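Local coordinates for tRNA-splicing endonuclease (Sulfolobus tokodaii, PDB 2CV8), which cleaves precursor tRNA at both splice sites to release the intron, leaving tRNA halves with 2',3'-cyclic phosphate and 5'-hydroxyl ends, at the interface of chains A and B. Sequence-based numbering; all coordinates share one arbitrary frame. Chains: chain A/B, tRNA-splicing endonuclease.

The interface of chains A and B. Residues chain A 138-141, 143; chain B 135-139.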
loop_
_atom_site.group_PDB
_atom_site.type_symbol
_atom_site.label_atom_id
_atom_site.label_comp_id
_atom_site.label_asym_id
_atom_site.label_seq_id
_atom_site.Cartn_x
_atom_site.Cartn_y
_atom_site.Cartn_z
ATOM N N GLN A 138 -6.055 -5.652 9.985
ATOM C CA GLN A 138 -6.925 -5.134 8.941
ATOM C C GLN A 138 -6.956 -3.620 9.053
ATOM O O GLN A 138 -7.570 -3.068 9.970
ATOM C CB GLN A 138 -8.336 -5.687 9.111
ATOM C CG GLN A 138 -8.360 -7.163 9.442
ATOM C CD GLN A 138 -9.718 -7.635 9.922
ATOM O OE1 GLN A 138 -10.418 -6.923 10.650
ATOM N NE2 GLN A 138 -10.089 -8.850 9.533
ATOM N N ILE A 139 -6.280 -2.953 8.125
ATOM C CA ILE A 139 -6.233 -1.499 8.102
ATOM C C ILE A 139 -6.999 -0.968 6.890
ATOM O O ILE A 139 -6.925 -1.522 5.789
ATOM C CB ILE A 139 -4.781 -0.991 8.056
ATOM C CG1 ILE A 139 -4.761 0.517 8.265
ATOM C CG2 ILE A 139 -4.133 -1.329 6.719
ATOM C CD1 ILE A 139 -3.359 1.097 8.330
ATOM N N SER A 140 -7.751 0.104 7.097
ATOM C CA SER A 140 -8.524 0.679 6.013
ATOM C C SER A 140 -7.634 1.539 5.151
ATOM O O SER A 140 -6.607 2.035 5.601
ATOM C CB SER A 140 -9.672 1.525 6.550
ATOM O OG SER A 140 -10.382 2.119 5.483
ATOM N N SER A 141 -8.044 1.717 3.906
ATOM C CA SER A 141 -7.281 2.512 2.961
ATOM C C SER A 141 -7.133 3.947 3.466
ATOM O O SER A 141 -6.113 4.588 3.230
ATOM C CB SER A 141 -7.985 2.495 1.601
ATOM O OG SER A 141 -8.468 1.193 1.294
ATOM N N GLU A 143 -7.188 4.710 6.655
ATOM C CA GLU A 143 -6.570 4.675 7.979
ATOM C C GLU A 143 -5.095 4.890 7.662
ATOM O O GLU A 143 -4.371 5.581 8.377
ATOM C CB GLU A 143 -6.787 3.315 8.657
ATOM C CG GLU A 143 -8.246 3.020 8.973
ATOM C CD GLU A 143 -8.435 1.836 9.901
ATOM O OE1 GLU A 143 -7.935 0.736 9.593
ATOM O OE2 GLU A 143 -9.094 2.009 10.945
ATOM N N GLU B 135 -11.551 3.906 -0.562
ATOM C CA GLU B 135 -10.886 4.468 0.608
ATOM C C GLU B 135 -11.267 3.811 1.926
ATOM O O GLU B 135 -10.428 3.659 2.819
ATOM C CB GLU B 135 -11.142 5.975 0.698
ATOM C CG GLU B 135 -12.604 6.358 0.897
ATOM C CD GLU B 135 -12.823 7.867 0.927
ATOM O OE1 GLU B 135 -13.996 8.294 1.005
ATOM O OE2 GLU B 135 -11.825 8.622 0.875
ATOM N N ASN B 136 -12.522 3.394 2.041
ATOM C CA ASN B 136 -12.997 2.795 3.277
ATOM C C ASN B 136 -12.770 1.299 3.404
ATOM O O ASN B 136 -12.575 0.793 4.511
ATOM C CB ASN B 136 -14.471 3.130 3.439
ATOM C CG ASN B 136 -14.755 4.576 3.116
ATOM O OD1 ASN B 136 -14.201 5.482 3.752
ATOM N ND2 ASN B 136 -15.599 4.809 2.107
ATOM N N SER B 137 -12.763 0.588 2.285
ATOM C CA SER B 137 -12.567 -0.858 2.324
ATOM C C SER B 137 -11.346 -1.284 3.155
ATOM O O SER B 137 -10.219 -0.848 2.906
ATOM C CB SER B 137 -12.455 -1.407 0.907
ATOM O OG SER B 137 -12.819 -2.774 0.883
ATOM N N GLN B 138 -11.591 -2.135 4.148
ATOM C CA GLN B 138 -10.550 -2.639 5.038
ATOM C C GLN B 138 -9.656 -3.654 4.332
ATOM O O GLN B 138 -10.122 -4.685 3.853
ATOM C CB GLN B 138 -11.182 -3.296 6.278
ATOM C CG GLN B 138 -11.868 -2.333 7.255
ATOM C CD GLN B 138 -10.931 -1.772 8.323
ATOM O OE1 GLN B 138 -10.317 -2.521 9.084
ATOM N NE2 GLN B 138 -10.833 -0.448 8.391
ATOM N N ILE B 139 -8.362 -3.360 4.283
ATOM C CA ILE B 139 -7.396 -4.243 3.646
ATOM C C ILE B 139 -6.705 -5.100 4.716
ATOM O O ILE B 139 -6.397 -4.623 5.805
ATOM C CB ILE B 139 -6.326 -3.423 2.909
ATOM C CG1 ILE B 139 -6.981 -2.336 2.065
ATOM C CG2 ILE B 139 -5.533 -4.311 2.000
ATOM C CD1 ILE B 139 -5.990 -1.299 1.556
#
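A:Ile139 and B:Ile139 meet where two short antiparallel strands pair across the two-fold axis, and the contact is made more by backbone than by side-chain packing. CB of B:Ile139 lies 3.5 Å from the carbonyl O of A:Ile139, and the B:Ile139 side chain sends CD1 towards the hydroxyl of A:Ser141. The two residues bond reciprocally: A:Ile139 N gives to B:Ile139 O at 2.9 Å, nearly in line with the C=O bond, and B:Ile139 N gives to A:Ile139 O at 2.8 Å from above the carbonyl plane.

Further out, A:Ser140 pairs with B:Gln138 in the neighbouring bridge of the same antiparallel ladder. Its hydroxyl, anti to the backbone N (chi1 178°), reaches over the carbonyl plane of B:Asn136 and bonds to its O (OG to O 2.7 Å). A:Ser141 OG donates within the carbonyl plane of B:Ser137, 3.1 Å from its O.

At the rim, B:Gln138 bends at chi2 (-89°) and lays its amide across the A strand. Its modelled OE1 faces A:Gln138 O, an acceptor meeting an acceptor, so the amide orientation is doubtful, as is the weak bond from NE2 to A:Glu143. The A:Glu143 carboxylate turns back to accept from A:Ser140 N (N to OE1 2.6 Å), one half of a capping box at the start of helix 141-144; the A:Ser140 hydroxyl that would supply the other half is turned across to chain B. An alanine in place of A:Glu143 would probably leave A:Ser140 N without this acceptor and the helix start freer to shift.

Strand 138-140 of each chain pairs here, with the start of helix 141-144 of chain A against the loop that precedes the strand in chain B, within the catalytic C-terminal domain. The centre of the site lies about 17 Å from A:Lys156, a predicted active-site residue, and the contact may belong to the dimer unit of the homotetramer.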